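Local coordinates for poly-beta-1,6-N-acetyl-D-glucosamine N-deacetylase (PDB 4U10), which probably removes N-acetyl groups from the exopolysaccharide poly-beta-1,6-N-acetyl-D-glucosamine, this chain being the metal-binding deacetylase domain of a longer protein, at residues Gly5-His10 against Gly246-Asp251; Tyr210-Asp215 against Leu232-Ile237. All blocks are in the same frame, centred on the assembly; numbering follows the deposited sequence.

Contact 1: residues Gly5-His10 against Gly246-Asp251. With ZN (zinc ion), chain D.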
ATOM      1  N   GLY A   5      -3.781   4.786 -14.318  1.00 17.52           N
ATOM      2  CA  GLY A   5      -4.421   5.134 -13.074  1.00 18.00           C
ATOM      3  C   GLY A   5      -4.132   4.054 -12.030  1.00 16.55           C
ATOM      4  O   GLY A   5      -3.815   2.942 -12.365  1.00 17.84           O
ATOM      5  N   VAL A   6      -4.284   4.393 -10.764  1.00 15.66           N
ATOM      6  CA  VAL A   6      -4.034   3.466  -9.682  1.00 14.87           C
ATOM      7  C   VAL A   6      -5.163   3.505  -8.672  1.00 14.32           C
ATOM      8  O   VAL A   6      -5.529   4.579  -8.235  1.00 16.34           O
ATOM      9  CB  VAL A   6      -2.675   3.723  -8.973  1.00 13.95           C
ATOM     10  CG1 VAL A   6      -2.434   2.617  -7.944  1.00 14.22           C
ATOM     11  CG2 VAL A   6      -1.506   3.744  -9.966  1.00 13.85           C
ATOM     12  N   LEU A   7      -5.694   2.352  -8.265  1.00 14.32           N
ATOM     13  CA  LEU A   7      -6.684   2.322  -7.189  1.00 14.36           C
ATOM     14  C   LEU A   7      -6.088   1.833  -5.873  1.00 14.71           C
ATOM     15  O   LEU A   7      -5.352   0.842  -5.844  1.00 14.59           O
ATOM     16  CB  LEU A   7      -7.863   1.463  -7.532  1.00 14.67           C
ATOM     17  CG  LEU A   7      -8.602   1.646  -8.899  1.00 15.59           C
ATOM     18  CD1 LEU A   7      -9.867   0.768  -8.979  1.00 14.74           C
ATOM     19  CD2 LEU A   7      -8.929   3.121  -9.111  1.00 16.50           C
ATOM     20  N   ALA A   8      -6.395   2.515  -4.774  1.00 13.82           N
ATOM     21  CA  ALA A   8      -5.846   2.105  -3.453  1.00 13.02           C
ATOM     22  C   ALA A   8      -6.915   1.511  -2.540  1.00 12.97           C
ATOM     23  O   ALA A   8      -7.793   2.238  -2.040  1.00 13.91           O
ATOM     24  CB  ALA A   8      -5.181   3.313  -2.764  1.00 13.89           C
ATOM     25  N   TYR A   9      -6.791   0.232  -2.224  1.00 13.54           N
ATOM     26  CA  TYR A   9      -7.710  -0.496  -1.381  1.00 14.09           C
ATOM     27  C   TYR A   9      -7.014  -0.857  -0.071  1.00 14.79           C
ATOM     28  O   TYR A   9      -5.814  -0.797  -0.007  1.00 17.14           O
ATOM     29  CB  TYR A   9      -8.129  -1.832  -2.012  1.00 14.70           C
ATOM     30  CG  TYR A   9      -9.064  -1.695  -3.220  1.00 15.17           C
ATOM     31  CD1 TYR A   9     -10.447  -1.659  -3.068  1.00 15.07           C
ATOM     32  CD2 TYR A   9      -8.544  -1.665  -4.513  1.00 16.03           C
ATOM     33  CE1 TYR A   9     -11.273  -1.509  -4.195  1.00 16.52           C
ATOM     34  CE2 TYR A   9      -9.370  -1.565  -5.644  1.00 14.81           C
ATOM     35  CZ  TYR A   9     -10.690  -1.475  -5.501  1.00 14.47           C
ATOM     36  OH  TYR A   9     -11.477  -1.334  -6.655  1.00 17.69           O
ATOM     37  N   HIS A  10      -7.782  -1.197   0.962  1.00 14.57           N
ATOM     38  CA  HIS A  10      -7.225  -1.690   2.231  1.00 15.61           C
ATOM     39  C   HIS A  10      -7.844  -3.052   2.496  1.00 14.68           C
ATOM     40  O   HIS A  10      -7.607  -4.013   1.705  1.00 15.75           O
ATOM     41  CB  HIS A  10      -7.457  -0.639   3.331  1.00 15.55           C
ATOM     42  CG  HIS A  10      -6.661   0.594   3.092  1.00 15.39           C
ATOM     43  ND1 HIS A  10      -7.042   1.549   2.176  1.00 16.01           N
ATOM     44  CD2 HIS A  10      -5.450   0.966   3.542  1.00 15.12           C
ATOM     45  CE1 HIS A  10      -6.122   2.485   2.097  1.00 15.82           C
ATOM     46  NE2 HIS A  10      -5.146   2.163   2.928  1.00 16.95           N
ATOM     47  N   GLY A 246       0.192   8.726  -8.058  1.00 16.82           N
ATOM     48  CA  GLY A 246      -1.055   8.974  -7.334  1.00 16.87           C
ATOM     49  C   GLY A 246      -2.064   7.867  -7.437  1.00 17.00           C
ATOM     50  O   GLY A 246      -2.072   7.063  -8.385  1.00 17.18           O
ATOM     51  N   ARG A 247      -2.944   7.813  -6.454  1.00 16.63           N
ATOM     52  CA  ARG A 247      -3.908   6.768  -6.359  1.00 16.23           C
ATOM     53  C   ARG A 247      -5.253   7.325  -5.924  1.00 18.54           C
ATOM     54  O   ARG A 247      -5.338   8.344  -5.195  1.00 15.65           O
ATOM     55  CB  ARG A 247      -3.414   5.701  -5.346  1.00 15.65           C
ATOM     56  CG  ARG A 247      -2.023   5.088  -5.608  1.00 14.45           C
ATOM     57  CD  ARG A 247      -1.822   3.870  -4.698  1.00 14.16           C
ATOM     58  NE  ARG A 247      -1.782   4.288  -3.272  1.00 13.06           N
ATOM     59  CZ  ARG A 247      -1.834   3.466  -2.227  1.00 13.32           C
ATOM     60  NH1 ARG A 247      -1.955   2.156  -2.394  1.00 13.47           N
ATOM     61  NH2 ARG A 247      -1.813   3.944  -0.982  1.00 13.65           N
ATOM     62  N   LEU A 248      -6.321   6.636  -6.317  1.00 18.33           N
ATOM     63  CA  LEU A 248      -7.618   6.915  -5.759  1.00 19.03           C
ATOM     64  C   LEU A 248      -7.850   6.099  -4.484  1.00 18.24           C
ATOM     65  O   LEU A 248      -7.826   4.876  -4.523  1.00 16.83           O
ATOM     66  CB  LEU A 248      -8.698   6.583  -6.807  1.00 21.82           C
ATOM     67  CG  LEU A 248     -10.128   6.800  -6.326  1.00 22.35           C
ATOM     68  CD1 LEU A 248     -10.353   8.261  -5.962  1.00 22.45           C
ATOM     69  CD2 LEU A 248     -11.024   6.316  -7.434  1.00 23.35           C
ATOM     70  N   LEU A 249      -8.097   6.753  -3.357  1.00 16.67           N
ATOM     71  CA  LEU A 249      -8.455   6.023  -2.129  1.00 17.52           C
ATOM     72  C   LEU A 249      -9.862   5.492  -2.171  1.00 17.29           C
ATOM     73  O   LEU A 249     -10.807   6.275  -2.238  1.00 16.48           O
ATOM     74  CB  LEU A 249      -8.322   6.949  -0.903  1.00 19.19           C
ATOM     75  CG  LEU A 249      -8.685   6.391   0.475  1.00 18.75           C
ATOM     76  CD1 LEU A 249      -7.787   5.226   0.786  1.00 19.34           C
ATOM     77  CD2 LEU A 249      -8.592   7.437   1.577  1.00 18.48           C
ATOM     78  N   ILE A 250     -10.022   4.172  -2.123  1.00 16.73           N
ATOM     79  CA  ILE A 250     -11.309   3.565  -2.217  1.00 18.41           C
ATOM     80  C   ILE A 250     -12.018   3.574  -0.850  1.00 19.07           C
ATOM     81  O   ILE A 250     -11.432   3.280   0.176  1.00 17.32           O
ATOM     82  CB  ILE A 250     -11.191   2.114  -2.741  1.00 18.60           C
ATOM     83  CG1 ILE A 250     -10.437   2.043  -4.097  1.00 18.36           C
ATOM     84  CG2 ILE A 250     -12.561   1.496  -2.853  1.00 20.65           C
ATOM     85  CD1 ILE A 250     -11.204   2.638  -5.283  1.00 19.77           C
ATOM     86  N   ASP A 251     -13.305   3.871  -0.832  1.00 21.10           N
ATOM     87  CA  ASP A 251     -14.093   3.639   0.397  1.00 22.38           C
ATOM     88  C   ASP A 251     -15.461   3.074   0.024  1.00 24.65           C
ATOM     89  O   ASP A 251     -15.783   2.897  -1.197  1.00 18.45           O
ATOM     90  CB  ASP A 251     -14.221   4.927   1.232  1.00 25.22           C
ATOM     91  CG  ASP A 251     -14.753   6.128   0.425  1.00 25.74           C
ATOM     92  OD1 ASP A 251     -15.829   6.060  -0.212  1.00 28.68           O
ATOM     93  OD2 ASP A 251     -14.107   7.185   0.489  1.00 27.62           O
TER
HETATM   94 ZN    ZN D 402      -3.150   2.965   2.802  1.00 14.71          ZN
HETATM   95  O   HOH W   1      -4.066   7.296 -10.441  1.00 20.08           O
HETATM   96  O   HOH W   2      -8.943   1.991   0.464  1.00 11.65           O
HETATM   97  O   HOH W   3      -2.218   3.051   4.570  1.00  6.17           O

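Contact 2: residues Tyr210-Asp215 against Leu232-Ile237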
ATOM      1  N   TYR A 210      -1.119   6.213   5.041  1.00 16.68           N
ATOM      2  CA  TYR A 210      -2.109   7.291   5.043  1.00 16.44           C
ATOM      3  C   TYR A 210      -1.895   8.229   3.877  1.00 17.12           C
ATOM      4  O   TYR A 210      -2.394   9.325   3.887  1.00 16.61           O
ATOM      5  CB  TYR A 210      -1.995   8.084   6.372  1.00 18.03           C
ATOM      6  CG  TYR A 210      -1.759   7.237   7.667  1.00 18.92           C
ATOM      7  CD1 TYR A 210      -2.685   6.364   8.136  1.00 18.61           C
ATOM      8  CD2 TYR A 210      -0.583   7.368   8.402  1.00 21.46           C
ATOM      9  CE1 TYR A 210      -2.456   5.604   9.279  1.00 18.81           C
ATOM     10  CE2 TYR A 210      -0.351   6.646   9.566  1.00 21.28           C
ATOM     11  CZ  TYR A 210      -1.302   5.765  10.003  1.00 20.13           C
ATOM     12  OH  TYR A 210      -1.067   5.046  11.174  1.00 21.50           O
ATOM     13  N   GLY A 211      -1.114   7.863   2.864  1.00 16.28           N
ATOM     14  CA  GLY A 211      -0.947   8.783   1.732  1.00 16.11           C
ATOM     15  C   GLY A 211       0.081   9.898   1.988  1.00 17.38           C
ATOM     16  O   GLY A 211       0.296  10.716   1.123  1.00 16.05           O
ATOM     17  N   GLN A 212       0.706   9.954   3.184  1.00 16.02           N
ATOM     18  CA  GLN A 212       1.465  11.114   3.548  1.00 15.82           C
ATOM     19  C   GLN A 212       2.978  10.878   3.442  1.00 15.80           C
ATOM     20  O   GLN A 212       3.520   9.918   3.986  1.00 13.47           O
ATOM     21  CB  GLN A 212       1.118  11.590   4.962  1.00 16.97           C
ATOM     22  CG  GLN A 212      -0.375  11.951   5.134  1.00 18.91           C
ATOM     23  CD  GLN A 212      -0.806  13.056   4.152  1.00 20.23           C
ATOM     24  OE1 GLN A 212      -1.897  12.955   3.508  1.00 24.07           O
ATOM     25  NE2 GLN A 212       0.056  14.068   3.966  1.00 18.42           N
ATOM     26  N   PHE A 213       3.641  11.872   2.879  1.00 14.86           N
ATOM     27  CA  PHE A 213       5.078  11.810   2.607  1.00 16.17           C
ATOM     28  C   PHE A 213       5.671  13.201   2.517  1.00 15.12           C
ATOM     29  O   PHE A 213       4.964  14.187   2.600  1.00 14.47           O
ATOM     30  CB  PHE A 213       5.297  11.012   1.312  1.00 15.78           C
ATOM     31  CG  PHE A 213       4.871  11.714   0.056  1.00 17.21           C
ATOM     32  CD1 PHE A 213       3.558  11.694  -0.368  1.00 17.94           C
ATOM     33  CD2 PHE A 213       5.811  12.355  -0.732  1.00 16.29           C
ATOM     34  CE1 PHE A 213       3.183  12.386  -1.503  1.00 18.39           C
ATOM     35  CE2 PHE A 213       5.448  13.027  -1.876  1.00 17.77           C
ATOM     36  CZ  PHE A 213       4.126  13.043  -2.265  1.00 16.73           C
ATOM     37  N   ASN A 214       6.975  13.258   2.327  1.00 18.20           N
ATOM     38  CA  ASN A 214       7.669  14.486   2.102  1.00 18.58           C
ATOM     39  C   ASN A 214       8.996  14.199   1.435  1.00 18.67           C
ATOM     40  O   ASN A 214       9.296  13.059   1.065  1.00 20.12           O
ATOM     41  CB  ASN A 214       7.810  15.300   3.429  1.00 18.90           C
ATOM     42  CG  ASN A 214       8.760  14.643   4.415  1.00 17.02           C
ATOM     43  OD1 ASN A 214       9.649  13.942   4.033  1.00 16.63           O
ATOM     44  ND2 ASN A 214       8.550  14.876   5.671  1.00 16.36           N
ATOM     45  N   ASP A 215       9.790  15.239   1.231  1.00 20.45           N
ATOM     46  CA  ASP A 215      11.093  15.114   0.592  1.00 19.93           C
ATOM     47  C   ASP A 215      12.088  14.274   1.361  1.00 18.67           C
ATOM     48  O   ASP A 215      12.880  13.542   0.749  1.00 19.15           O
ATOM     49  CB  ASP A 215      11.719  16.517   0.244  1.00 23.18           C
ATOM     50  CG  ASP A 215      11.834  17.453   1.427  1.00 27.38           C
ATOM     51  OD1 ASP A 215      10.996  17.448   2.378  1.00 28.20           O
ATOM     52  OD2 ASP A 215      12.786  18.234   1.370  1.00 36.13           O
ATOM     53  N   LEU A 232      -1.760   9.198  -2.377  1.00 21.18           N
ATOM     54  CA  LEU A 232      -3.166   9.071  -2.675  1.00 21.55           C
ATOM     55  C   LEU A 232      -3.497  10.098  -3.768  1.00 25.35           C
ATOM     56  O   LEU A 232      -2.721  10.248  -4.739  1.00 24.87           O
ATOM     57  CB  LEU A 232      -4.007   9.199  -1.403  1.00 19.75           C
ATOM     58  CG  LEU A 232      -3.876   8.016  -0.440  1.00 19.55           C
ATOM     59  CD1 LEU A 232      -4.679   8.234   0.845  1.00 19.25           C
ATOM     60  CD2 LEU A 232      -4.390   6.798  -1.168  1.00 18.66           C
ATOM     61  N   GLY A 233      -4.613  10.807  -3.594  1.00 29.19           N
ATOM     62  CA  GLY A 233      -5.244  11.612  -4.652  1.00 36.88           C
ATOM     63  C   GLY A 233      -4.656  12.999  -4.893  1.00 38.61           C
ATOM     64  O   GLY A 233      -5.252  13.804  -5.590  1.00 49.93           O
ATOM     65  N   GLN A 234      -3.488  13.252  -4.334  1.00 41.69           N
ATOM     66  CA  GLN A 234      -2.726  14.471  -4.583  1.00 46.60           C
ATOM     67  C   GLN A 234      -2.067  14.560  -5.997  1.00 48.63           C
ATOM     68  O   GLN A 234      -1.294  15.505  -6.300  1.00 55.58           O
ATOM     69  CB  GLN A 234      -1.691  14.637  -3.443  1.00 48.83           C
ATOM     70  CG  GLN A 234      -0.841  13.415  -3.027  1.00 51.82           C
ATOM     71  CD  GLN A 234      -1.340  12.694  -1.768  1.00 52.14           C
ATOM     72  OE1 GLN A 234      -2.352  12.007  -1.814  1.00 57.31           O
ATOM     73  NE2 GLN A 234      -0.619  12.836  -0.651  1.00 46.70           N
ATOM     74  N   LYS A 235      -2.354  13.561  -6.839  1.00 44.42           N
ATOM     75  CA  LYS A 235      -1.891  13.457  -8.238  1.00 38.59           C
ATOM     76  C   LYS A 235      -2.790  12.406  -8.868  1.00 40.23           C
ATOM     77  O   LYS A 235      -3.095  11.391  -8.220  1.00 37.15           O
ATOM     78  CB  LYS A 235      -0.437  12.990  -8.300  1.00 38.36           C
ATOM     79  CG  LYS A 235       0.084  12.695  -9.698  1.00 37.52           C
ATOM     80  CD  LYS A 235       1.589  12.527  -9.673  1.00 37.33           C
ATOM     81  CE  LYS A 235       2.156  12.541 -11.067  1.00 36.74           C
ATOM     82  NZ  LYS A 235       2.885  11.292 -11.379  1.00 34.20           N
ATOM     83  N   ILE A 236      -3.266  12.632 -10.088  1.00 36.19           N
ATOM     84  CA  ILE A 236      -4.311  11.739 -10.612  1.00 39.49           C
ATOM     85  C   ILE A 236      -3.796  10.911 -11.778  1.00 39.96           C
ATOM     86  O   ILE A 236      -3.970   9.682 -11.795  1.00 37.01           O
ATOM     87  CB  ILE A 236      -5.602  12.487 -11.034  1.00 45.64           C
ATOM     88  CG1 ILE A 236      -6.227  13.275  -9.854  1.00 48.99           C
ATOM     89  CG2 ILE A 236      -6.606  11.536 -11.681  1.00 44.44           C
ATOM     90  CD1 ILE A 236      -6.717  12.496  -8.644  1.00 53.22           C
ATOM     91  N   ILE A 237      -3.155  11.578 -12.735  1.00 36.34           N
ATOM     92  CA  ILE A 237      -2.593  10.890 -13.879  1.00 35.70           C
ATOM     93  C   ILE A 237      -1.088  10.576 -13.676  1.00 33.93           C
ATOM     94  O   ILE A 237      -0.290  11.397 -13.185  1.00 29.69           O
ATOM     95  CB  ILE A 237      -2.871  11.651 -15.203  1.00 38.79           C
ATOM     96  CG1 ILE A 237      -1.760  12.637 -15.511  1.00 39.52           C
ATOM     97  CG2 ILE A 237      -4.242  12.333 -15.170  1.00 40.43           C
ATOM     98  CD1 ILE A 237      -0.603  11.992 -16.262  1.00 39.14           C
TER

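Contact 1: residues Gly5-His10 against Gly246-Asp251
Ala8 and Leu249, with Leu7 and Leu248 before them, pair as parallel strands, and three backbone hydrogen bonds tie the two chains together. Leu248 both receives and gives: its N donates to Val6 O, and its O accepts from Ala8 N at 2.8 Å. Ile250 N completes the ladder by donating to Ala8 O in a nearly straight bond (170° at the hydrogen).

Packing is tight around Ala8 and Ile250. The methyl of Ala8 sits over the centre of the Arg247 guanidinium, CB to CZ 3.4 Å, while nearer the backbone Arg247 CG rests on Val6 CG1, also at 3.4 Å. A bend at chi3 (-65°) turns NE out of the extended course of the arginine chain. The polar end is then gripped by Asp74, which forms a salt bridge with NH1, by Ser72 and by the carbonyl of Ala231. Ile250 lays CG1 over the face of the Tyr9 ring, 3.7 Å from its centroid and 12° off the normal, a CH-pi contact; CG2 reaches CE1 of the same ring. At the zinc end, Leu249 CD1 meets the edge of the His10 imidazole, 3.5 Å from CE1, and a water bridges His10 ND1, Ala8 O and Ile250 O. His10 NE2 binds zinc together with Asp74.

Looser packing lies on the face of Leu7 and Leu248, whose side chains run alongside each other with Leu7 CD2 4.2 Å from Leu248 CB. Leu248 is partly exposed there.

Consistent with the strand-and-helix fold of NodB-type deacetylase domains, strand 248-249 borders strand 3-13, which carries His10 and also hydrogen-bonds through Gly5, Leu7 and Tyr9 to the parallel strand 68-75, while helix 31-42 packs on Tyr9 and Ile250 through Leu34 and His37.

Contact 2: residues Tyr210-Asp215 against Leu232-Ile237
Gly211 and Leu232 bring two irregular loops together, their CA atoms 4.9 Å apart, with Gly211 in a left-handed conformation (phi 81°) at the point of closest backbone approach. The glycine has no side chain, and its CA lies directly against the side chain of Leu232.

Leu232 packs its branch point against the glycine, CG to CA 3.7 Å, and CD1 extends to the carbonyl oxygen of Tyr210 at 4.0 Å. The carboxamide of Gln234 links the two loops. Its NE2 gives a weak, bent hydrogen bond to Gly211 O (2.9 Å), while OE1 turns back to accept a similarly weak one from Leu232 N within its own loop. A bend at chi2 (-100°) in Gln234 carries CD back toward Gly211, to 3.9 Å from its O. The side chains of Phe213 and Gln234 pass antiparallel, with CE1 of the ring 3.9 Å from NE2 and the ring and amide planes 28° apart. Trp208 stacks on the Phe213 ring, and Tyr244 meets it edge-to-face.

Asn214 next caps helix 215-222 from the N-cap position. The two loops follow strands 205-207 and 228-230 of this NodB-type deacetylase domain, and the Tyr210 ring meets that of His149, a zinc ligand.

How the contacts relate
Leu232 joins the two contacts, whose centres lie about 11 Å apart. Its O probably accepts a hydrogen bond from Arg247 N at 3.0 Å, and its CD2 packs 3.9 Å from both Ala8 CB and Leu249 CB, so Leu232 packs on the face of the strand pair that carries Ala8 and Leu249. Contact 1 is buried and supplies the zinc ligand His10; contact 2 lies at the surface, yet the Leu232 side chain comes within about 6 Å of that of His10. The Tyr210 side chain of contact 2 is also about 6 Å from a bound zinc ion, nearest atoms. Both contacts thus come close to the zinc-binding region.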